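PDB 6CT6: lactate dehydrogenase from Eimeria maxima, which probably catalyses the NADH-dependent interconversion of pyruvate and lactate, and is held here with NADH and the pyruvate-like inhibitor oxamate. Local coordinates for residues 182-187 with 299-304; 254-259 with 263-268; 269-274 with 280-285; 285-290 with 295-300. All blocks are in the same frame, centred on the assembly; numbering follows the deposited sequence.

Contact 1: 182-187 with 299-304; sequences MVIGVH and LDLNQE. With NAI (1,4-dihydronicotinamide adenine dinucleotide), chain D; OXM (oxamic acid), chain F.
In the C-terminal domain, strand 179-184 meets the coil that leads into helix 303-328, and here Met182 and Leu299 reach toward each other tip to tip. The thioether chain leaves the strand straight through chi2 and then bends at chi3 (-74°), which brings CE against both methyls of Leu299; CE lies 4.1 Å from Leu299 CD2 and 4.2 Å from Leu299 CD1. Two residues on, Ile184 CD1 meets Leu301 CD1 at 4.2 Å, again methyl to methyl. Behind Ile184 stand Val266 and Leu309, and Leu309 also touches Leu301, so the contact belongs to an apolar layer between the strand, the sheet and helix 303-328. No hydrogen bond crosses between the two segments.

Asp300 centres an inverse gamma turn, and Asn302 caps the start of helix 303-328 through OD1 to the backbone N of Glu305. The other segment runs through Gly185 into the active site, where His187 NE2 donates to O1 of oxamate at 3.0 Å with an N-H...O angle of 156°, the oxygen lying in the plane of the imidazole. The carboxamide nitrogen N7N of NADH sits over one face of that ring. His187 ND1 is bonded to Asp160 OD2, matching the histidine-aspartate pair known in lactate dehydrogenases.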
# COMPACT_ATOMS: atom_id res chain seq x y z
N MET B 182 21.95 -4.95 12.00
CA MET B 182 21.63 -3.66 12.58
C MET B 182 22.38 -2.54 11.87
O MET B 182 23.56 -2.68 11.55
CB MET B 182 21.96 -3.63 14.07
CG MET B 182 21.11 -4.55 14.91
SD MET B 182 21.47 -4.42 16.67
CE MET B 182 23.05 -5.27 16.73
N VAL B 183 21.67 -1.44 11.63
CA VAL B 183 22.26 -0.17 11.20
C VAL B 183 21.93 0.85 12.28
O VAL B 183 20.76 1.17 12.49
CB VAL B 183 21.73 0.28 9.83
CG1 VAL B 183 22.38 1.60 9.42
CG2 VAL B 183 21.94 -0.78 8.76
N ILE B 184 22.96 1.35 12.97
CA ILE B 184 22.73 2.30 14.06
C ILE B 184 23.21 3.69 13.64
O ILE B 184 23.78 3.87 12.56
CB ILE B 184 23.44 1.85 15.35
CG1 ILE B 184 24.96 1.78 15.16
CG2 ILE B 184 22.90 0.50 15.80
CD1 ILE B 184 25.73 1.64 16.46
N GLY B 185 22.97 4.67 14.50
CA GLY B 185 23.48 6.01 14.29
C GLY B 185 22.44 6.96 13.73
O GLY B 185 21.27 6.92 14.13
N VAL B 186 22.86 7.81 12.81
CA VAL B 186 21.98 8.79 12.19
C VAL B 186 21.34 8.16 10.97
O VAL B 186 21.99 7.40 10.24
CB VAL B 186 22.75 10.07 11.81
CG1 VAL B 186 23.70 9.81 10.64
CG2 VAL B 186 21.78 11.20 11.48
N HIS B 187 20.06 8.45 10.74
CA HIS B 187 19.44 8.10 9.47
C HIS B 187 19.95 9.09 8.43
O HIS B 187 19.28 10.06 8.06
CB HIS B 187 17.92 8.09 9.57
CG HIS B 187 17.24 7.63 8.32
ND1 HIS B 187 17.48 6.38 7.77
CD2 HIS B 187 16.36 8.24 7.50
CE1 HIS B 187 16.76 6.25 6.67
NE2 HIS B 187 16.07 7.36 6.49
N LEU B 299 25.41 -1.57 23.09
CA LEU B 299 26.32 -2.52 22.46
C LEU B 299 27.75 -2.30 22.95
O LEU B 299 28.16 -1.19 23.28
CB LEU B 299 26.27 -2.36 20.94
CG LEU B 299 24.91 -2.59 20.27
CD1 LEU B 299 24.97 -2.19 18.80
CD2 LEU B 299 24.47 -4.03 20.40
N ASP B 300 28.52 -3.39 22.99
CA ASP B 300 29.93 -3.33 23.37
C ASP B 300 30.77 -3.07 22.12
O ASP B 300 31.54 -3.91 21.65
CB ASP B 300 30.34 -4.61 24.08
CG ASP B 300 31.74 -4.54 24.65
OD1 ASP B 300 32.25 -3.42 24.84
OD2 ASP B 300 32.34 -5.61 24.92
N LEU B 301 30.60 -1.87 21.58
CA LEU B 301 31.31 -1.47 20.37
C LEU B 301 32.81 -1.41 20.62
O LEU B 301 33.28 -1.03 21.69
CB LEU B 301 30.81 -0.11 19.88
CG LEU B 301 29.34 0.01 19.49
CD1 LEU B 301 28.99 1.45 19.12
CD2 LEU B 301 29.01 -0.92 18.34
N ASN B 302 33.58 -1.78 19.59
CA ASN B 302 35.02 -1.66 19.63
C ASN B 302 35.44 -0.24 19.24
O ASN B 302 34.60 0.62 18.94
CB ASN B 302 35.66 -2.72 18.73
CG ASN B 302 35.35 -2.51 17.26
OD1 ASN B 302 34.98 -1.41 16.83
ND2 ASN B 302 35.50 -3.57 16.46
N GLN B 303 36.75 0.00 19.24
CA GLN B 303 37.24 1.36 19.05
C GLN B 303 36.91 1.88 17.65
O GLN B 303 36.45 3.02 17.50
CB GLN B 303 38.75 1.41 19.31
CG GLN B 303 39.15 0.78 20.64
CD GLN B 303 38.29 1.26 21.79
OE1 GLN B 303 38.15 2.46 22.03
NE2 GLN B 303 37.68 0.31 22.50
N GLU B 304 37.15 1.07 16.62
CA GLU B 304 36.82 1.50 15.26
C GLU B 304 35.34 1.87 15.14
O GLU B 304 34.99 2.88 14.53
CB GLU B 304 37.17 0.41 14.25
CG GLU B 304 36.58 0.66 12.86
CD GLU B 304 37.00 -0.38 11.84
OE1 GLU B 304 38.03 -1.05 12.05
OE2 GLU B 304 36.29 -0.53 10.82
PA NAI D . 4.38 12.99 1.36
O1A NAI D . 4.66 14.37 0.83
O2A NAI D . 3.77 11.94 0.46
O5B NAI D . 3.43 13.16 2.65
C5B NAI D . 3.63 14.22 3.57
C4B NAI D . 2.26 14.75 3.97
O4B NAI D . 2.34 15.59 5.12
C3B NAI D . 1.63 15.59 2.86
O3B NAI D . 0.41 14.97 2.44
C2B NAI D . 1.37 16.94 3.50
O2B NAI D . 0.16 17.55 3.05
C1B NAI D . 1.31 16.56 4.96
N9A NAI D . 1.46 17.68 5.92
C8A NAI D . 2.13 18.85 5.79
N7A NAI D . 1.99 19.59 6.91
C5A NAI D . 1.22 18.90 7.77
C6A NAI D . 0.68 19.09 9.14
N6A NAI D . 0.94 20.21 9.84
N1A NAI D . -0.09 18.10 9.65
C2A NAI D . -0.36 16.97 8.97
N3A NAI D . 0.10 16.74 7.73
C4A NAI D . 0.87 17.65 7.10
O3 NAI D . 5.76 12.41 2.00
PN NAI D . 6.03 10.86 2.39
O1N NAI D . 6.56 10.14 1.17
O2N NAI D . 4.83 10.32 3.12
O5D NAI D . 7.25 11.03 3.43
C5D NAI D . 7.02 11.73 4.65
C4D NAI D . 8.32 11.94 5.43
O4D NAI D . 8.94 10.70 5.76
C3D NAI D . 9.33 12.74 4.61
O3D NAI D . 9.93 13.72 5.46
C2D NAI D . 10.34 11.70 4.19
O2D NAI D . 11.64 12.25 3.94
C1D NAI D . 10.32 10.79 5.40
N1N NAI D . 10.92 9.45 5.22
C2N NAI D . 11.53 8.97 6.30
C3N NAI D . 12.13 7.73 6.32
C7N NAI D . 12.80 7.30 7.60
O7N NAI D . 12.57 7.93 8.62
N7N NAI D . 13.64 6.27 7.59
C4N NAI D . 12.12 6.84 5.11
C5N NAI D . 11.43 7.48 3.99
C6N NAI D . 10.85 8.74 4.09
C1 OXM F . 14.64 7.98 3.03
N1 OXM F . 14.34 8.71 1.81
O1 OXM F . 14.67 8.55 4.08
C2 OXM F . 14.93 6.48 2.98
O2 OXM F . 15.94 6.01 3.57
O3 OXM F . 14.16 5.71 2.35

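Contact 2: 254-259 with 263-268; sequences AESYLK and RLFVSS
Ser256 carries this contact, pointing from the last turns of helix 244-259 at the start of the returning strand. Its hydroxyl accepts the backbone N-H of Arg263, with N 3.2 Å from OG and an N-H...O angle of 155°. The same OG is bonded to the carbonyl O of Ile288 on the adjoining strand, so this buried hydroxyl is gripped from two sheet residues at once. With OG anti to the backbone N of Ser256 (chi1 -164°), it can meet the backbone of Arg263 while CB meets the edge of the Phe265 ring.

That ring comes edge-on: Phe265 CE2 is 3.6 Å from Ser256 CB, near the ring plane. Arg263 contributes mainly through its backbone and CB, which lies 3.7 Å from Ser256 OG. Beyond CB its chain bends at chi3 (66°), and Phe265 CE1 then sits 4.0 Å above the guanidinium plane, displaced toward the rim.

After a short connection the chain turns back from helix 244-259 into strand 263-272. Helix 244-259 lies between strand 80-83, touched by Ala254 and Tyr257, and strands 263-272 and 281-289, with Phe265 wedged against Leu252, Met253 and Ile288.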
# COMPACT_ATOMS: atom_id res chain seq x y z
N ALA B 254 4.59 0.21 16.14
CA ALA B 254 3.33 0.54 16.79
C ALA B 254 2.63 -0.72 17.30
O ALA B 254 2.02 -0.71 18.37
CB ALA B 254 2.42 1.29 15.82
N GLU B 255 2.71 -1.81 16.53
CA GLU B 255 2.09 -3.06 16.95
C GLU B 255 2.75 -3.60 18.20
O GLU B 255 2.08 -4.14 19.09
CB GLU B 255 2.17 -4.08 15.81
CG GLU B 255 1.50 -5.41 16.11
CD GLU B 255 1.72 -6.42 15.01
OE1 GLU B 255 2.89 -6.63 14.62
OE2 GLU B 255 0.72 -7.00 14.53
N SER B 256 4.08 -3.47 18.29
CA SER B 256 4.80 -3.93 19.47
C SER B 256 4.35 -3.17 20.71
O SER B 256 4.22 -3.76 21.79
CB SER B 256 6.30 -3.77 19.24
OG SER B 256 7.05 -4.52 20.19
N TYR B 257 4.09 -1.87 20.58
CA TYR B 257 3.56 -1.10 21.70
C TYR B 257 2.14 -1.54 22.05
O TYR B 257 1.81 -1.74 23.22
CB TYR B 257 3.58 0.39 21.38
CG TYR B 257 2.83 1.21 22.41
CD1 TYR B 257 3.43 1.55 23.61
CD2 TYR B 257 1.52 1.61 22.20
CE1 TYR B 257 2.76 2.29 24.57
CE2 TYR B 257 0.84 2.35 23.14
CZ TYR B 257 1.46 2.68 24.33
OH TYR B 257 0.79 3.41 25.28
N LEU B 258 1.28 -1.68 21.03
CA LEU B 258 -0.13 -1.93 21.27
C LEU B 258 -0.38 -3.31 21.86
O LEU B 258 -1.32 -3.50 22.64
CB LEU B 258 -0.92 -1.79 19.97
CG LEU B 258 -1.10 -0.37 19.42
CD1 LEU B 258 -1.69 -0.42 18.02
CD2 LEU B 258 -1.97 0.45 20.35
N LYS B 259 0.44 -4.30 21.50
CA LYS B 259 0.24 -5.68 21.95
C LYS B 259 1.30 -6.13 22.94
O LYS B 259 1.35 -7.31 23.30
CB LYS B 259 0.22 -6.61 20.73
CG LYS B 259 -0.90 -6.30 19.74
CD LYS B 259 -0.83 -7.18 18.50
CE LYS B 259 -1.29 -8.61 18.78
NZ LYS B 259 -2.75 -8.69 19.06
N ARG B 263 9.35 -6.55 21.19
CA ARG B 263 10.29 -6.80 20.12
C ARG B 263 11.39 -5.74 20.12
O ARG B 263 11.23 -4.64 20.65
CB ARG B 263 9.60 -6.81 18.75
CG ARG B 263 9.06 -8.16 18.33
CD ARG B 263 8.54 -8.12 16.90
NE ARG B 263 9.60 -7.90 15.92
CZ ARG B 263 9.43 -7.97 14.61
NH1 ARG B 263 8.24 -8.26 14.10
NH2 ARG B 263 10.45 -7.75 13.79
N LEU B 264 12.52 -6.10 19.52
CA LEU B 264 13.68 -5.23 19.45
C LEU B 264 13.71 -4.50 18.11
O LEU B 264 13.63 -5.14 17.06
CB LEU B 264 14.96 -6.04 19.65
CG LEU B 264 16.27 -5.26 19.78
CD1 LEU B 264 17.23 -6.03 20.66
CD2 LEU B 264 16.89 -5.00 18.41
N PHE B 265 13.83 -3.18 18.17
CA PHE B 265 13.92 -2.34 16.98
C PHE B 265 15.05 -1.34 17.17
O PHE B 265 15.12 -0.68 18.21
CB PHE B 265 12.62 -1.55 16.72
CG PHE B 265 11.40 -2.40 16.56
CD1 PHE B 265 11.07 -2.93 15.32
CD2 PHE B 265 10.55 -2.63 17.63
CE1 PHE B 265 9.92 -3.70 15.17
CE2 PHE B 265 9.41 -3.40 17.48
CZ PHE B 265 9.09 -3.93 16.25
N VAL B 266 15.93 -1.22 16.18
CA VAL B 266 16.82 -0.07 16.14
C VAL B 266 15.96 1.15 15.83
O VAL B 266 15.39 1.26 14.74
CB VAL B 266 17.94 -0.24 15.11
CG1 VAL B 266 18.86 0.98 15.12
CG2 VAL B 266 18.73 -1.51 15.37
N SER B 267 15.85 2.07 16.79
CA SER B 267 14.99 3.23 16.66
C SER B 267 15.73 4.44 17.22
O SER B 267 16.63 4.32 18.05
CB SER B 267 13.66 3.04 17.40
OG SER B 267 13.07 1.79 17.07
N SER B 268 15.33 5.63 16.75
CA SER B 268 15.91 6.87 17.26
C SER B 268 15.33 7.15 18.65
O SER B 268 14.15 7.46 18.78
CB SER B 268 15.62 8.01 16.30
OG SER B 268 16.27 9.20 16.72

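Contact 3: 269-274 with 280-285; sequences CYLNGQ and HYLGVP
Tyr270 and Tyr281 meet as a T-shaped pair, the edge of the Tyr270 ring toward the face of Tyr281. The centroids are 5.5 Å apart and the planes stand at 69°. Closer in, Tyr270 CB packs over that same ring as a CH-pi contact, 3.9 Å from the Tyr281 centroid. The Tyr281 ring thus lies across the neighbouring backbone, its CD1 reaching to 3.2 Å from Tyr270 N. CG of Tyr270 is anti to its own N (chi1 178°), which helps bring the CD1 edge toward the face of Tyr281.

On the face bearing Cys269, Leu271 and Leu282, the contact is aliphatic. Leu271 CD1 stands 3.8 Å from both Leu282 CB and Val284 CG1, meeting the valine tip to tip, while Cys269 CB lies against Val284 CG2.

The two segments form the end of the antiparallel beta hairpin of strands 263-272 and 281-289 next to its connecting loop. Tyr270 and Tyr281 form a non-hydrogen-bonded pair, flanked on either side by hydrogen-bonded pairs. Cys269 and Leu282 exchange both backbone bonds, with Cys269 N to Leu282 O at 3.1 Å; Leu271 N reaches His280 O at 2.9 Å, but the bond returned by His280 N is weak.

His280 ND1 donates to Tyr281 O at 3.0 Å, the acceptor lying near the imidazole plane, and this probably helps set the rotation of the ring, which packs on helix 303-328. The Tyr281 ring rests on Val138, Ala139 and Gln142 of helix 134-145. Outermost, Tyr270 OH bonds to Asn279 OD1, and Lys149 makes a cation-pi contact with the phenol ring.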
# COMPACT_ATOMS: atom_id res chain seq x y z
N CYS B 269 16.17 7.03 19.68
CA CYS B 269 15.75 7.15 21.06
C CYS B 269 16.50 8.27 21.75
O CYS B 269 17.67 8.55 21.44
CB CYS B 269 16.01 5.85 21.84
SG CYS B 269 15.05 4.43 21.29
N TYR B 270 15.84 8.90 22.72
CA TYR B 270 16.48 9.92 23.55
C TYR B 270 17.52 9.26 24.45
O TYR B 270 17.19 8.37 25.24
CB TYR B 270 15.45 10.66 24.38
CG TYR B 270 16.06 11.69 25.30
CD1 TYR B 270 16.34 12.98 24.84
CD2 TYR B 270 16.36 11.39 26.62
CE1 TYR B 270 16.91 13.92 25.68
CE2 TYR B 270 16.92 12.32 27.46
CZ TYR B 270 17.19 13.59 26.99
OH TYR B 270 17.76 14.52 27.83
N LEU B 271 18.77 9.70 24.34
CA LEU B 271 19.87 9.16 25.12
C LEU B 271 20.50 10.26 25.96
O LEU B 271 20.67 11.39 25.49
CB LEU B 271 20.94 8.56 24.21
CG LEU B 271 20.48 7.49 23.22
CD1 LEU B 271 21.60 7.16 22.25
CD2 LEU B 271 20.00 6.26 23.95
N ASN B 272 20.85 9.93 27.21
CA ASN B 272 21.64 10.83 28.06
C ASN B 272 22.67 9.97 28.79
O ASN B 272 22.42 9.48 29.89
CB ASN B 272 20.76 11.61 29.04
CG ASN B 272 21.47 12.82 29.61
OD1 ASN B 272 21.61 13.84 28.94
ND2 ASN B 272 21.94 12.70 30.85
N GLY B 273 23.82 9.79 28.15
CA GLY B 273 24.87 8.94 28.69
C GLY B 273 25.23 7.81 27.74
O GLY B 273 26.39 7.67 27.35
N GLN B 274 24.23 7.02 27.36
CA GLN B 274 24.48 5.86 26.51
C GLN B 274 25.12 6.29 25.20
O GLN B 274 24.78 7.32 24.63
CB GLN B 274 23.17 5.12 26.23
CG GLN B 274 22.33 4.78 27.46
CD GLN B 274 21.33 5.86 27.79
OE1 GLN B 274 21.51 7.03 27.44
NE2 GLN B 274 20.25 5.48 28.47
N HIS B 280 20.28 13.98 23.40
CA HIS B 280 19.65 14.02 22.08
C HIS B 280 19.42 12.59 21.61
O HIS B 280 19.65 11.62 22.34
CB HIS B 280 20.47 14.85 21.09
CG HIS B 280 21.77 14.24 20.68
ND1 HIS B 280 21.87 13.25 19.72
CD2 HIS B 280 23.04 14.52 21.06
CE1 HIS B 280 23.14 12.93 19.55
NE2 HIS B 280 23.87 13.68 20.35
N TYR B 281 18.92 12.46 20.38
CA TYR B 281 18.43 11.20 19.85
C TYR B 281 19.45 10.56 18.92
O TYR B 281 20.25 11.24 18.27
CB TYR B 281 17.10 11.41 19.12
CG TYR B 281 15.98 11.86 20.02
CD1 TYR B 281 14.99 10.98 20.42
CD2 TYR B 281 15.93 13.16 20.50
CE1 TYR B 281 13.97 11.38 21.26
CE2 TYR B 281 14.91 13.58 21.33
CZ TYR B 281 13.93 12.68 21.71
OH TYR B 281 12.92 13.09 22.55
N LEU B 282 19.41 9.23 18.86
CA LEU B 282 20.30 8.46 18.00
C LEU B 282 19.69 7.08 17.79
O LEU B 282 19.02 6.54 18.67
CB LEU B 282 21.70 8.34 18.62
CG LEU B 282 22.82 7.84 17.71
CD1 LEU B 282 23.21 8.90 16.69
CD2 LEU B 282 24.03 7.41 18.53
N GLY B 283 19.94 6.52 16.60
CA GLY B 283 19.46 5.19 16.28
C GLY B 283 20.18 4.10 17.04
O GLY B 283 21.35 3.82 16.76
N VAL B 284 19.51 3.49 18.01
CA VAL B 284 20.11 2.44 18.82
C VAL B 284 19.09 1.32 19.03
O VAL B 284 17.88 1.53 18.93
CB VAL B 284 20.59 2.97 20.19
CG1 VAL B 284 21.65 4.04 20.00
CG2 VAL B 284 19.42 3.53 20.99
N PRO B 285 19.57 0.11 19.33
CA PRO B 285 18.64 -0.99 19.64
C PRO B 285 17.89 -0.73 20.94
O PRO B 285 18.48 -0.42 21.97
CB PRO B 285 19.56 -2.21 19.74
CG PRO B 285 20.93 -1.66 19.99
CD PRO B 285 20.97 -0.35 19.28

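Contact 4: 285-290 with 295-300; sequences PCIIGG and QIIELD
Ile287 and Ile297 start alike, each with CG1 beside its backbone N, and part at the second torsion. Ile287 is bent at chi2 (-63°) and Ile297 extended (168°), and this brings their CD1 methyls to 4.1 Å as the two chains cross. Ile287 CG1, placed by chi1, lies 3.8 Å from Gln295 CB; Ile287 and Gln295 run side by side, pointing the same way. Beyond CG the Gln295 chain is extended, and the residue is exposed.

On the other face Cys286 sets SG between its own N and carbonyl carbon (chi1 73°). Its CB meets the Gln295 carbonyl O at 3.2 Å, and Cys286 CA makes a CA-H...O contact with the same oxygen. Ile287 N also donates to Gln295 O, at 2.8 Å, so this one carbonyl oxygen takes the hydrogen bond and the CA-H...O contact, with CB close by. The second backbone bond, Ile297 N to Pro285 O at 3.0 Å, lies on the far side of the non-hydrogen-bonded pair Cys286 and Ile296.

Past the short strand the coil stays close to Pro285. The proline CG is 3.7 Å from Ile297 O and 4.1 Å from Leu299 CG. Tyr275 OH, from the preceding hairpin loop, bonds both Ile297 O and Leu299 N, so one phenol holds two backbone groups of the coil.

Strand 294-296 is one of the two outermost strands of the mixed sheet in this chain, added antiparallel to strand 281-289, which pairs on its other side with strand 263-272. Leu264 of that strand touches both Ile287 and Ile297, Ile288 packs on helix 244-259, and Pro285 on Ile184 of strand 179-184.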
# COMPACT_ATOMS: atom_id res chain seq x y z
N PRO B 285 19.57 0.11 19.33
CA PRO B 285 18.64 -0.99 19.64
C PRO B 285 17.89 -0.73 20.94
O PRO B 285 18.48 -0.42 21.97
CB PRO B 285 19.56 -2.21 19.74
CG PRO B 285 20.93 -1.66 19.99
CD PRO B 285 20.97 -0.35 19.28
N CYS B 286 16.56 -0.87 20.87
CA CYS B 286 15.70 -0.68 22.02
C CYS B 286 14.57 -1.70 21.99
O CYS B 286 14.32 -2.33 20.96
CB CYS B 286 15.11 0.74 22.07
SG CYS B 286 13.84 1.06 20.84
N ILE B 287 13.90 -1.86 23.12
CA ILE B 287 12.79 -2.80 23.28
C ILE B 287 11.50 -1.99 23.43
O ILE B 287 11.40 -1.14 24.32
CB ILE B 287 12.98 -3.72 24.50
CG1 ILE B 287 14.31 -4.48 24.41
CG2 ILE B 287 11.79 -4.68 24.63
CD1 ILE B 287 14.42 -5.43 23.24
N ILE B 288 10.52 -2.28 22.58
CA ILE B 288 9.24 -1.57 22.59
C ILE B 288 8.17 -2.52 23.10
O ILE B 288 7.92 -3.58 22.50
CB ILE B 288 8.88 -1.02 21.21
CG1 ILE B 288 9.97 -0.06 20.72
CG2 ILE B 288 7.53 -0.31 21.27
CD1 ILE B 288 9.75 0.49 19.34
N GLY B 289 7.51 -2.13 24.19
CA GLY B 289 6.41 -2.88 24.74
C GLY B 289 5.29 -1.96 25.20
O GLY B 289 5.27 -0.78 24.83
N GLY B 290 4.37 -2.48 26.00
CA GLY B 290 3.22 -1.69 26.43
C GLY B 290 3.56 -0.49 27.29
O GLY B 290 2.70 0.38 27.47
N GLN B 295 13.49 -0.71 27.18
CA GLN B 295 14.91 -0.92 27.41
C GLN B 295 15.69 -0.32 26.25
O GLN B 295 15.29 -0.44 25.09
CB GLN B 295 15.27 -2.41 27.50
CG GLN B 295 14.54 -3.20 28.56
CD GLN B 295 15.00 -4.64 28.59
OE1 GLN B 295 16.20 -4.92 28.57
NE2 GLN B 295 14.05 -5.57 28.61
N ILE B 296 16.79 0.34 26.58
CA ILE B 296 17.79 0.74 25.60
C ILE B 296 19.01 -0.15 25.80
O ILE B 296 19.56 -0.22 26.90
CB ILE B 296 18.15 2.23 25.74
CG1 ILE B 296 16.94 3.09 25.39
CG2 ILE B 296 19.33 2.58 24.83
CD1 ILE B 296 17.04 4.51 25.89
N ILE B 297 19.41 -0.84 24.74
CA ILE B 297 20.51 -1.79 24.80
C ILE B 297 21.78 -1.09 24.36
O ILE B 297 21.80 -0.38 23.35
CB ILE B 297 20.22 -3.02 23.92
CG1 ILE B 297 18.99 -3.76 24.47
CG2 ILE B 297 21.43 -3.95 23.88
CD1 ILE B 297 18.44 -4.81 23.54
N GLU B 298 22.85 -1.29 25.12
CA GLU B 298 24.12 -0.61 24.90
C GLU B 298 25.13 -1.63 24.39
O GLU B 298 25.66 -2.44 25.16
CB GLU B 298 24.59 0.07 26.19
CG GLU B 298 25.75 1.02 25.97
CD GLU B 298 25.78 2.16 26.98
OE1 GLU B 298 25.06 2.08 27.99
OE2 GLU B 298 26.53 3.13 26.75
N LEU B 299 25.41 -1.57 23.09
CA LEU B 299 26.32 -2.52 22.46
C LEU B 299 27.75 -2.30 22.95
O LEU B 299 28.16 -1.19 23.28
CB LEU B 299 26.27 -2.36 20.94
CG LEU B 299 24.91 -2.59 20.27
CD1 LEU B 299 24.97 -2.19 18.80
CD2 LEU B 299 24.47 -4.03 20.40
N ASP B 300 28.52 -3.39 22.99
CA ASP B 300 29.93 -3.33 23.37
C ASP B 300 30.77 -3.07 22.12
O ASP B 300 31.54 -3.91 21.65
CB ASP B 300 30.34 -4.61 24.08
CG ASP B 300 31.74 -4.54 24.65
OD1 ASP B 300 32.25 -3.42 24.84
OD2 ASP B 300 32.34 -5.61 24.92

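In the fold
Contacts 2 and 3 are buried, whereas contacts 1 and 4 are only partly so, and contact 4 reaches the surface at the exposed Gln295. Contacts 2, 3 and 4 follow the chain through three adjacent antiparallel strands: contact 2 brings a helix to strand 263-272, contact 3 pairs that strand with 281-289, and contact 4 adds 294-296. Contacts 3 and 4 meet at Pro285 and through the side chains of Cys269 and Cys286. Both are antiparallel ladders; contact 3 adds a tyrosine pair to aliphatic packing, while contact 4 packs through aliphatic groups. Contact 2 turns on one serine hydroxyl. Contact 1 is purely apolar across its segments, shares Leu299 with contact 4, and alone reaches the bound ligands.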